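Local coordinates for vacuolar protein sorting-associated protein IST1 (Saccharomyces cerevisiae, PDB 3GGY) that acts late in sorting cargo into multivesicular bodies and regulates recruitment of the AAA ATPase VPS4 to the ESCRT-III complex, seen here as its N-terminal domain, at residues A[8-16]-A[81-89]; A[65-76]-A[152-161]. All coordinates share one frame; numbering follows the deposited sequence.

Contact 1 (A[8-16]-A[81-89]); sequences FTIKLKTCL and LARVQVIND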
loop_
_atom_site.group_PDB
_atom_site.type_symbol
_atom_site.label_atom_id
_atom_site.label_comp_id
_atom_site.label_asym_id
_atom_site.label_seq_id
_atom_site.Cartn_x
_atom_site.Cartn_y
_atom_site.Cartn_z
ATOM N N PHE A 8 -24.677 1.399 -11.488
ATOM C CA PHE A 8 -23.318 1.802 -11.168
ATOM C C PHE A 8 -23.078 1.782 -9.661
ATOM O O PHE A 8 -22.107 1.196 -9.185
ATOM C CB PHE A 8 -23.053 3.208 -11.694
ATOM C CG PHE A 8 -21.737 3.772 -11.257
ATOM C CD1 PHE A 8 -20.550 3.327 -11.829
ATOM C CD2 PHE A 8 -21.682 4.728 -10.253
ATOM C CE1 PHE A 8 -19.328 3.830 -11.404
ATOM C CE2 PHE A 8 -20.463 5.237 -9.820
ATOM C CZ PHE A 8 -19.286 4.784 -10.399
ATOM N N THR A 9 -23.972 2.427 -8.919
ATOM C CA THR A 9 -23.863 2.509 -7.467
ATOM C C THR A 9 -23.770 1.149 -6.784
ATOM O O THR A 9 -23.056 0.998 -5.792
ATOM C CB THR A 9 -25.053 3.286 -6.870
ATOM O OG1 THR A 9 -25.046 4.625 -7.377
ATOM C CG2 THR A 9 -24.955 3.334 -5.350
ATOM N N ILE A 10 -24.491 0.165 -7.311
ATOM C CA ILE A 10 -24.472 -1.172 -6.733
ATOM C C ILE A 10 -23.169 -1.887 -7.067
ATOM O O ILE A 10 -22.575 -2.544 -6.209
ATOM C CB ILE A 10 -25.665 -2.012 -7.234
ATOM C CG1 ILE A 10 -26.973 -1.373 -6.764
ATOM C CG2 ILE A 10 -25.556 -3.436 -6.717
ATOM C CD1 ILE A 10 -28.222 -2.076 -7.247
ATOM N N LYS A 11 -22.720 -1.756 -8.312
ATOM C CA LYS A 11 -21.477 -2.391 -8.726
ATOM C C LYS A 11 -20.300 -1.789 -7.962
ATOM O O LYS A 11 -19.359 -2.498 -7.607
ATOM C CB LYS A 11 -21.257 -2.220 -10.232
ATOM C CG LYS A 11 -22.326 -2.874 -11.092
ATOM C CD LYS A 11 -21.883 -2.989 -12.547
ATOM C CE LYS A 11 -21.553 -1.633 -13.145
ATOM N NZ LYS A 11 -22.729 -0.718 -13.132
ATOM N N LEU A 12 -20.361 -0.484 -7.709
ATOM C CA LEU A 12 -19.290 0.197 -6.983
ATOM C C LEU A 12 -19.269 -0.259 -5.527
ATOM O O LEU A 12 -18.205 -0.534 -4.966
ATOM C CB LEU A 12 -19.476 1.718 -7.052
ATOM C CG LEU A 12 -18.446 2.582 -6.312
ATOM C CD1 LEU A 12 -17.050 2.316 -6.859
ATOM C CD2 LEU A 12 -18.807 4.052 -6.468
ATOM N N LYS A 13 -20.448 -0.349 -4.918
ATOM C CA LYS A 13 -20.543 -0.778 -3.530
ATOM C C LYS A 13 -19.959 -2.175 -3.388
ATOM O O LYS A 13 -19.166 -2.435 -2.483
ATOM C CB LYS A 13 -22.001 -0.779 -3.065
ATOM C CG LYS A 13 -22.176 -1.185 -1.607
ATOM C CD LYS A 13 -23.634 -1.100 -1.164
ATOM C CE LYS A 13 -24.508 -2.100 -1.911
ATOM N NZ LYS A 13 -25.934 -2.035 -1.478
ATOM N N THR A 14 -20.356 -3.069 -4.290
ATOM C CA THR A 14 -19.876 -4.446 -4.284
ATOM C C THR A 14 -18.357 -4.476 -4.413
ATOM O O THR A 14 -17.672 -5.225 -3.713
ATOM C CB THR A 14 -20.464 -5.254 -5.460
ATOM O OG1 THR A 14 -21.891 -5.280 -5.359
ATOM C CG2 THR A 14 -19.935 -6.680 -5.448
ATOM N N CYS A 15 -17.841 -3.657 -5.322
ATOM C CA CYS A 15 -16.408 -3.581 -5.565
ATOM C C CYS A 15 -15.644 -3.097 -4.337
ATOM O O CYS A 15 -14.678 -3.727 -3.910
ATOM C CB CYS A 15 -16.130 -2.647 -6.745
ATOM S SG CYS A 15 -14.370 -2.435 -7.119
ATOM N N LEU A 16 -16.084 -1.980 -3.770
ATOM C CA LEU A 16 -15.428 -1.415 -2.600
ATOM C C LEU A 16 -15.449 -2.375 -1.414
ATOM O O LEU A 16 -14.461 -2.501 -0.696
ATOM C CB LEU A 16 -16.081 -0.087 -2.217
ATOM C CG LEU A 16 -15.813 1.074 -3.181
ATOM C CD1 LEU A 16 -16.689 2.262 -2.826
ATOM C CD2 LEU A 16 -14.341 1.466 -3.111
ATOM N N LEU A 81 -16.663 4.103 0.333
ATOM C CA LEU A 81 -17.822 3.259 0.598
ATOM C C LEU A 81 -18.915 4.034 1.315
ATOM O O LEU A 81 -20.101 3.858 1.030
ATOM C CB LEU A 81 -17.425 2.051 1.446
ATOM C CG LEU A 81 -18.571 1.089 1.786
ATOM C CD1 LEU A 81 -19.179 0.541 0.501
ATOM C CD2 LEU A 81 -18.050 -0.049 2.657
ATOM N N ALA A 82 -18.510 4.895 2.240
ATOM C CA ALA A 82 -19.459 5.695 3.007
ATOM C C ALA A 82 -20.051 6.852 2.206
ATOM O O ALA A 82 -21.087 7.406 2.580
ATOM C CB ALA A 82 -18.788 6.227 4.264
ATOM N N ARG A 83 -19.400 7.208 1.102
ATOM C CA ARG A 83 -19.857 8.311 0.262
ATOM C C ARG A 83 -20.259 7.848 -1.138
ATOM O O ARG A 83 -20.279 8.644 -2.079
ATOM C CB ARG A 83 -18.751 9.367 0.149
ATOM C CG ARG A 83 -18.211 9.858 1.488
ATOM C CD ARG A 83 -17.060 10.837 1.298
ATOM N NE ARG A 83 -16.499 11.311 2.564
ATOM C CZ ARG A 83 -17.037 12.262 3.324
ATOM N NH1 ARG A 83 -18.164 12.861 2.957
ATOM N NH2 ARG A 83 -16.442 12.621 4.455
ATOM N N VAL A 84 -20.592 6.567 -1.269
ATOM C CA VAL A 84 -20.970 5.999 -2.559
ATOM C C VAL A 84 -22.083 6.747 -3.294
ATOM O O VAL A 84 -22.006 6.942 -4.507
ATOM C CB VAL A 84 -21.386 4.520 -2.411
ATOM C CG1 VAL A 84 -21.845 3.963 -3.750
ATOM C CG2 VAL A 84 -20.221 3.712 -1.890
ATOM N N GLN A 85 -23.112 7.164 -2.565
ATOM C CA GLN A 85 -24.228 7.877 -3.180
ATOM C C GLN A 85 -23.823 9.215 -3.798
ATOM O O GLN A 85 -24.438 9.670 -4.763
ATOM C CB GLN A 85 -25.352 8.089 -2.158
ATOM C CG GLN A 85 -24.953 8.848 -0.898
ATOM C CD GLN A 85 -23.895 8.127 -0.082
ATOM O OE1 GLN A 85 -24.031 6.944 0.231
ATOM N NE2 GLN A 85 -22.836 8.844 0.276
ATOM N N VAL A 86 -22.785 9.839 -3.251
ATOM C CA VAL A 86 -22.316 11.123 -3.766
ATOM C C VAL A 86 -21.510 10.931 -5.051
ATOM O O VAL A 86 -21.616 11.721 -5.989
ATOM C CB VAL A 86 -21.433 11.848 -2.734
ATOM C CG1 VAL A 86 -21.111 13.245 -3.223
ATOM C CG2 VAL A 86 -22.142 11.906 -1.389
ATOM N N ILE A 87 -20.707 9.873 -5.087
ATOM C CA ILE A 87 -19.886 9.571 -6.253
ATOM C C ILE A 87 -20.778 9.331 -7.463
ATOM O O ILE A 87 -20.380 9.558 -8.609
ATOM C CB ILE A 87 -19.026 8.311 -6.009
ATOM C CG1 ILE A 87 -18.090 8.554 -4.826
ATOM C CG2 ILE A 87 -18.246 7.955 -7.267
ATOM C CD1 ILE A 87 -17.321 7.334 -4.391
ATOM N N ASN A 88 -21.995 8.877 -7.196
ATOM C CA ASN A 88 -22.944 8.600 -8.259
ATOM C C ASN A 88 -23.297 9.867 -9.035
ATOM O O ASN A 88 -23.743 9.796 -10.177
ATOM C CB ASN A 88 -24.211 7.975 -7.674
ATOM C CG ASN A 88 -25.217 7.600 -8.736
ATOM O OD1 ASN A 88 -24.899 6.871 -9.678
ATOM N ND2 ASN A 88 -26.441 8.093 -8.591
ATOM N N ASP A 89 -23.085 11.025 -8.415
ATOM C CA ASP A 89 -23.391 12.299 -9.059
ATOM C C ASP A 89 -22.165 12.967 -9.677
ATOM O O ASP A 89 -22.180 14.169 -9.947
ATOM C CB ASP A 89 -24.035 13.260 -8.055
ATOM C CG ASP A 89 -25.329 12.719 -7.480
ATOM O OD1 ASP A 89 -26.159 12.205 -8.259
ATOM O OD2 ASP A 89 -25.521 12.817 -6.251
HETATM O O HOH W 1 -22.419 5.449 -7.262
#

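Contact 2 (A[65-76]-A[152-161]); sequences IHIELLEILELY and PEKIIKKCSP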
loop_
_atom_site.group_PDB
_atom_site.type_symbol
_atom_site.label_atom_id
_atom_site.label_comp_id
_atom_site.label_asym_id
_atom_site.label_seq_id
_atom_site.Cartn_x
_atom_site.Cartn_y
_atom_site.Cartn_z
ATOM N N ILE A 65 6.795 -1.241 4.413
ATOM C CA ILE A 65 6.272 -0.060 3.732
ATOM C C ILE A 65 5.027 -0.451 2.927
ATOM O O ILE A 65 4.040 0.289 2.881
ATOM C CB ILE A 65 7.342 0.550 2.788
ATOM C CG1 ILE A 65 8.470 1.167 3.619
ATOM C CG2 ILE A 65 6.708 1.623 1.894
ATOM C CD1 ILE A 65 9.678 1.567 2.808
ATOM N N HIS A 66 5.069 -1.624 2.307
ATOM C CA HIS A 66 3.941 -2.094 1.515
ATOM C C HIS A 66 2.733 -2.346 2.411
ATOM O O HIS A 66 1.601 -2.087 2.023
ATOM C CB HIS A 66 4.305 -3.373 0.768
ATOM C CG HIS A 66 3.288 -3.778 -0.253
ATOM N ND1 HIS A 66 3.114 -3.094 -1.439
ATOM C CD2 HIS A 66 2.383 -4.784 -0.260
ATOM C CE1 HIS A 66 2.146 -3.667 -2.135
ATOM N NE2 HIS A 66 1.686 -4.695 -1.442
ATOM N N ILE A 67 2.969 -2.857 3.616
ATOM C CA ILE A 67 1.858 -3.091 4.532
ATOM C C ILE A 67 1.220 -1.748 4.894
ATOM O O ILE A 67 0.002 -1.642 4.987
ATOM C CB ILE A 67 2.335 -3.810 5.814
ATOM C CG1 ILE A 67 2.660 -5.270 5.489
ATOM C CG2 ILE A 67 1.260 -3.722 6.891
ATOM C CD1 ILE A 67 3.455 -5.976 6.569
ATOM N N GLU A 68 2.047 -0.720 5.083
ATOM C CA GLU A 68 1.534 0.608 5.402
ATOM C C GLU A 68 0.674 1.101 4.236
ATOM O O GLU A 68 -0.359 1.737 4.439
ATOM C CB GLU A 68 2.685 1.583 5.635
ATOM C CG GLU A 68 3.594 1.185 6.782
ATOM C CD GLU A 68 4.684 2.206 7.047
ATOM O OE1 GLU A 68 5.360 2.621 6.080
ATOM O OE2 GLU A 68 4.868 2.586 8.223
ATOM N N LEU A 69 1.109 0.817 3.010
ATOM C CA LEU A 69 0.342 1.230 1.835
ATOM C C LEU A 69 -1.033 0.584 1.893
ATOM O O LEU A 69 -2.049 1.250 1.703
ATOM C CB LEU A 69 1.052 0.807 0.538
ATOM C CG LEU A 69 0.288 0.958 -0.789
ATOM C CD1 LEU A 69 -0.005 2.427 -1.067
ATOM C CD2 LEU A 69 1.121 0.352 -1.933
ATOM N N LEU A 70 -1.066 -0.718 2.159
ATOM C CA LEU A 70 -2.333 -1.443 2.241
ATOM C C LEU A 70 -3.259 -0.856 3.303
ATOM O O LEU A 70 -4.469 -0.797 3.102
ATOM C CB LEU A 70 -2.085 -2.926 2.540
ATOM C CG LEU A 70 -1.266 -3.698 1.503
ATOM C CD1 LEU A 70 -1.170 -5.169 1.922
ATOM C CD2 LEU A 70 -1.922 -3.586 0.137
ATOM N N GLU A 71 -2.697 -0.426 4.430
ATOM C CA GLU A 71 -3.509 0.154 5.497
ATOM C C GLU A 71 -4.161 1.449 5.023
ATOM O O GLU A 71 -5.338 1.700 5.289
ATOM C CB GLU A 71 -2.644 0.429 6.728
ATOM C CG GLU A 71 -1.943 -0.817 7.256
ATOM C CD GLU A 71 -1.014 -0.533 8.422
ATOM O OE1 GLU A 71 -0.364 0.534 8.420
ATOM O OE2 GLU A 71 -0.921 -1.388 9.330
ATOM N N ILE A 72 -3.396 2.264 4.310
ATOM C CA ILE A 72 -3.915 3.524 3.803
ATOM C C ILE A 72 -4.987 3.271 2.735
ATOM O O ILE A 72 -6.038 3.918 2.720
ATOM C CB ILE A 72 -2.778 4.381 3.204
ATOM C CG1 ILE A 72 -1.736 4.679 4.284
ATOM C CG2 ILE A 72 -3.351 5.668 2.618
ATOM C CD1 ILE A 72 -0.426 5.233 3.750
ATOM N N LEU A 73 -4.733 2.322 1.842
ATOM C CA LEU A 73 -5.701 2.033 0.794
ATOM C C LEU A 73 -7.014 1.524 1.385
ATOM O O LEU A 73 -8.095 1.815 0.861
ATOM C CB LEU A 73 -5.128 1.013 -0.199
ATOM C CG LEU A 73 -3.890 1.475 -0.977
ATOM C CD1 LEU A 73 -3.454 0.349 -1.918
ATOM C CD2 LEU A 73 -4.198 2.757 -1.766
ATOM N N GLU A 74 -6.923 0.773 2.480
ATOM C CA GLU A 74 -8.113 0.246 3.138
ATOM C C GLU A 74 -8.958 1.423 3.607
ATOM O O GLU A 74 -10.174 1.431 3.433
ATOM C CB GLU A 74 -7.738 -0.610 4.351
ATOM C CG GLU A 74 -8.945 -1.249 5.036
ATOM C CD GLU A 74 -8.657 -1.708 6.458
ATOM O OE1 GLU A 74 -7.505 -2.097 6.746
ATOM O OE2 GLU A 74 -9.595 -1.692 7.287
ATOM N N LEU A 75 -8.304 2.413 4.210
ATOM C CA LEU A 75 -9.000 3.596 4.692
ATOM C C LEU A 75 -9.643 4.358 3.544
ATOM O O LEU A 75 -10.760 4.845 3.678
ATOM C CB LEU A 75 -8.046 4.517 5.462
ATOM C CG LEU A 75 -7.595 4.025 6.837
ATOM C CD1 LEU A 75 -6.898 5.171 7.552
ATOM C CD2 LEU A 75 -8.796 3.548 7.652
ATOM N N TYR A 76 -8.946 4.459 2.410
ATOM C CA TYR A 76 -9.518 5.159 1.265
ATOM C C TYR A 76 -10.764 4.433 0.770
ATOM O O TYR A 76 -11.740 5.061 0.363
ATOM C CB TYR A 76 -8.507 5.268 0.112
ATOM C CG TYR A 76 -7.453 6.347 0.275
ATOM C CD1 TYR A 76 -7.773 7.598 0.805
ATOM C CD2 TYR A 76 -6.142 6.134 -0.159
ATOM C CE1 TYR A 76 -6.819 8.608 0.899
ATOM C CE2 TYR A 76 -5.183 7.136 -0.075
ATOM C CZ TYR A 76 -5.526 8.371 0.454
ATOM O OH TYR A 76 -4.576 9.362 0.530
ATOM N N PRO A 152 -1.453 11.559 -3.916
ATOM C CA PRO A 152 -0.673 11.974 -2.743
ATOM C C PRO A 152 0.773 11.502 -2.791
ATOM O O PRO A 152 1.059 10.369 -3.175
ATOM C CB PRO A 152 -1.436 11.344 -1.578
ATOM C CG PRO A 152 -2.830 11.296 -2.071
ATOM C CD PRO A 152 -2.673 10.849 -3.503
ATOM N N GLU A 153 1.683 12.379 -2.391
ATOM C CA GLU A 153 3.093 12.044 -2.381
ATOM C C GLU A 153 3.341 10.785 -1.543
ATOM O O GLU A 153 4.162 9.949 -1.909
ATOM C CB GLU A 153 3.901 13.212 -1.816
ATOM C CG GLU A 153 5.390 13.100 -2.062
ATOM C CD GLU A 153 5.723 13.084 -3.538
ATOM O OE1 GLU A 153 5.277 14.004 -4.254
ATOM O OE2 GLU A 153 6.430 12.154 -3.983
ATOM N N LYS A 154 2.616 10.648 -0.435
ATOM C CA LYS A 154 2.776 9.491 0.449
ATOM C C LYS A 154 2.506 8.185 -0.298
ATOM O O LYS A 154 3.223 7.199 -0.125
ATOM C CB LYS A 154 1.843 9.602 1.665
ATOM C CG LYS A 154 0.355 9.533 1.351
ATOM C CD LYS A 154 -0.465 9.476 2.638
ATOM C CE LYS A 154 -1.959 9.334 2.359
ATOM N NZ LYS A 154 -2.745 9.295 3.635
ATOM N N ILE A 155 1.473 8.187 -1.134
ATOM C CA ILE A 155 1.122 7.002 -1.914
ATOM C C ILE A 155 2.194 6.718 -2.975
ATOM O O ILE A 155 2.595 5.576 -3.184
ATOM C CB ILE A 155 -0.252 7.184 -2.606
ATOM C CG1 ILE A 155 -1.368 7.216 -1.554
ATOM C CG2 ILE A 155 -0.485 6.067 -3.616
ATOM C CD1 ILE A 155 -1.560 5.904 -0.797
ATOM N N ILE A 156 2.666 7.759 -3.645
ATOM C CA ILE A 156 3.688 7.558 -4.663
ATOM C C ILE A 156 4.958 6.965 -4.037
ATOM O O ILE A 156 5.599 6.092 -4.617
ATOM C CB ILE A 156 4.026 8.886 -5.361
ATOM C CG1 ILE A 156 2.803 9.374 -6.143
ATOM C CG2 ILE A 156 5.222 8.701 -6.287
ATOM C CD1 ILE A 156 2.951 10.757 -6.726
ATOM N N LYS A 157 5.291 7.426 -2.838
ATOM C CA LYS A 157 6.483 6.966 -2.133
ATOM C C LYS A 157 6.380 5.542 -1.607
ATOM O O LYS A 157 7.364 4.810 -1.588
ATOM C CB LYS A 157 6.796 7.913 -0.971
ATOM C CG LYS A 157 7.083 9.346 -1.403
ATOM C CD LYS A 157 8.296 9.423 -2.321
ATOM C CE LYS A 157 9.561 8.938 -1.624
ATOM N NZ LYS A 157 10.745 8.984 -2.526
ATOM N N LYS A 158 5.191 5.147 -1.173
ATOM C CA LYS A 158 5.025 3.801 -0.658
ATOM C C LYS A 158 4.907 2.792 -1.792
ATOM O O LYS A 158 5.165 1.610 -1.598
ATOM C CB LYS A 158 3.807 3.736 0.264
ATOM C CG LYS A 158 3.947 4.648 1.478
ATOM C CD LYS A 158 2.958 4.299 2.573
ATOM C CE LYS A 158 3.162 5.195 3.783
ATOM N NZ LYS A 158 4.549 5.102 4.324
ATOM N N CYS A 159 4.521 3.255 -2.979
ATOM C CA CYS A 159 4.422 2.355 -4.122
ATOM C C CYS A 159 5.819 2.150 -4.687
ATOM O O CYS A 159 6.155 1.073 -5.174
ATOM C CB CYS A 159 3.521 2.941 -5.211
ATOM S SG CYS A 159 1.766 2.806 -4.854
ATOM N N SER A 160 6.633 3.198 -4.610
ATOM C CA SER A 160 7.998 3.139 -5.110
ATOM C C SER A 160 8.952 3.759 -4.099
ATOM O O SER A 160 9.464 4.858 -4.309
ATOM C CB SER A 160 8.096 3.885 -6.439
ATOM O OG SER A 160 7.145 3.383 -7.365
ATOM N N PRO A 161 9.200 3.060 -2.982
ATOM C CA PRO A 161 10.105 3.587 -1.957
ATOM C C PRO A 161 11.547 3.695 -2.438
ATOM O O PRO A 161 12.009 2.887 -3.245
ATOM C CB PRO A 161 9.936 2.596 -0.804
ATOM C CG PRO A 161 9.575 1.314 -1.505
ATOM C CD PRO A 161 8.604 1.782 -2.557
HETATM O O HOH W 2 5.000 -1.133 -2.004
#

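Contact 1 (A[8-16]-A[81-89])
V84 packs against T9, L12 and L16, three residues spaced one turn or two apart on helix 8-46, and most of the contact is apolar. The two methyls of V84 divide the work. V84 CG1 stands anti to the backbone N (chi1 177°) and meets T9 CG2 at 3.6 Å. V84 CG2 faces L16 CD1 at 3.9 Å. Between T9 and L16 on the helix, L12 puts its CD2 near V84 CG1 and at 4.0 Å from I87 CG2, with the L12 and I87 side chains crossing at about a right angle. L81 closes the far end. L81 CD1 lies 4.2 Å from L16 CB and also meets CG of K13, whose chain then leads away from the contact. L16 CD1 in turn rests against the backbone of L81, near its N and CA.

The long helices 8-46 and 50-82 form the hairpin of the ESCRT-III-like fold. Here the start of the first helix meets the end of the second and the short helix 84-87 that follows it. R83 is the N-cap residue of that short helix.

The F8 ring is approached at its edge, near its plane, by CG2 of I87 and OD1 of N88. The ring and the N88 amide are only 21° apart in plane. F8 also touches M132 and K135 of helix 125-135, so its ring lies where three helices meet.

Polar contacts gather at the N88 end. T9 OG1 lies 3.2 Å from N88 OD1, and the two side chains meet nearly perpendicular. A water joins the segments more clearly. It lies 2.8 Å from T9 OG1 and donates to the carbonyl O of V84 at 3.2 Å. The backbone O of N88 accepts a hydrogen bond from K135.

Contact 2 (A[65-76]-A[152-161])
Helix 65-76 and helix 153-159 run roughly antiparallel, at 142°, with their axes 9.3 Å apart at closest approach. K158 is a knob among I65, E68, L69 and I72. Its aliphatic chain crosses I72, whose CD1 lies 3.6 Å from K158 CE. A bend at chi4 (-58°) turns K158 NZ to E68, and it forms a salt bridge with E68 OE1 at 3.1 Å, met from above the carboxylate plane. A methionine in place of K158 would probably leave the E68 carboxylate without its charged mate across the contact. I155 is the second knob, among L69, I72, L73 and Y76. I155 CD1 meets L69 CD1 at 3.8 Å and comes to the Y76 ring at the edge, in plane. The Y76 hydroxyl meets K154 CE at 3.2 Å, but its hydrogen bond goes to E107. At the other end, I65 CD1 packs on P161 CB. A water bridges H66 ND1 and the carbonyl O of K158. This is knobs-into-holes packing of a short helix on the second arm of the helical hairpin, within the ESCRT-III-like fold.

How the contacts relate
Both contacts use helix 50-82, but at different places. Contact 2 uses a stretch from its middle into its C-terminal half, and contact 1 takes its last residues and the short helix 84-87. Their centres are about 22 Å apart, and their nearest atoms about 5 Å apart without touching. The segments alternate along the chain: 8-16, 65-76, 81-89, then 152-161. The centre of contact 1 is about 22 Å, and that of contact 2 about 4 Å, from the centre of the chain. Contact 1 joins the hairpin helices 8-46 and 50-82. Contact 2 brings helix 153-159 back onto helix 50-82. Helix 50-82 therefore links the N-terminal arm to later elements of the all-helical domain.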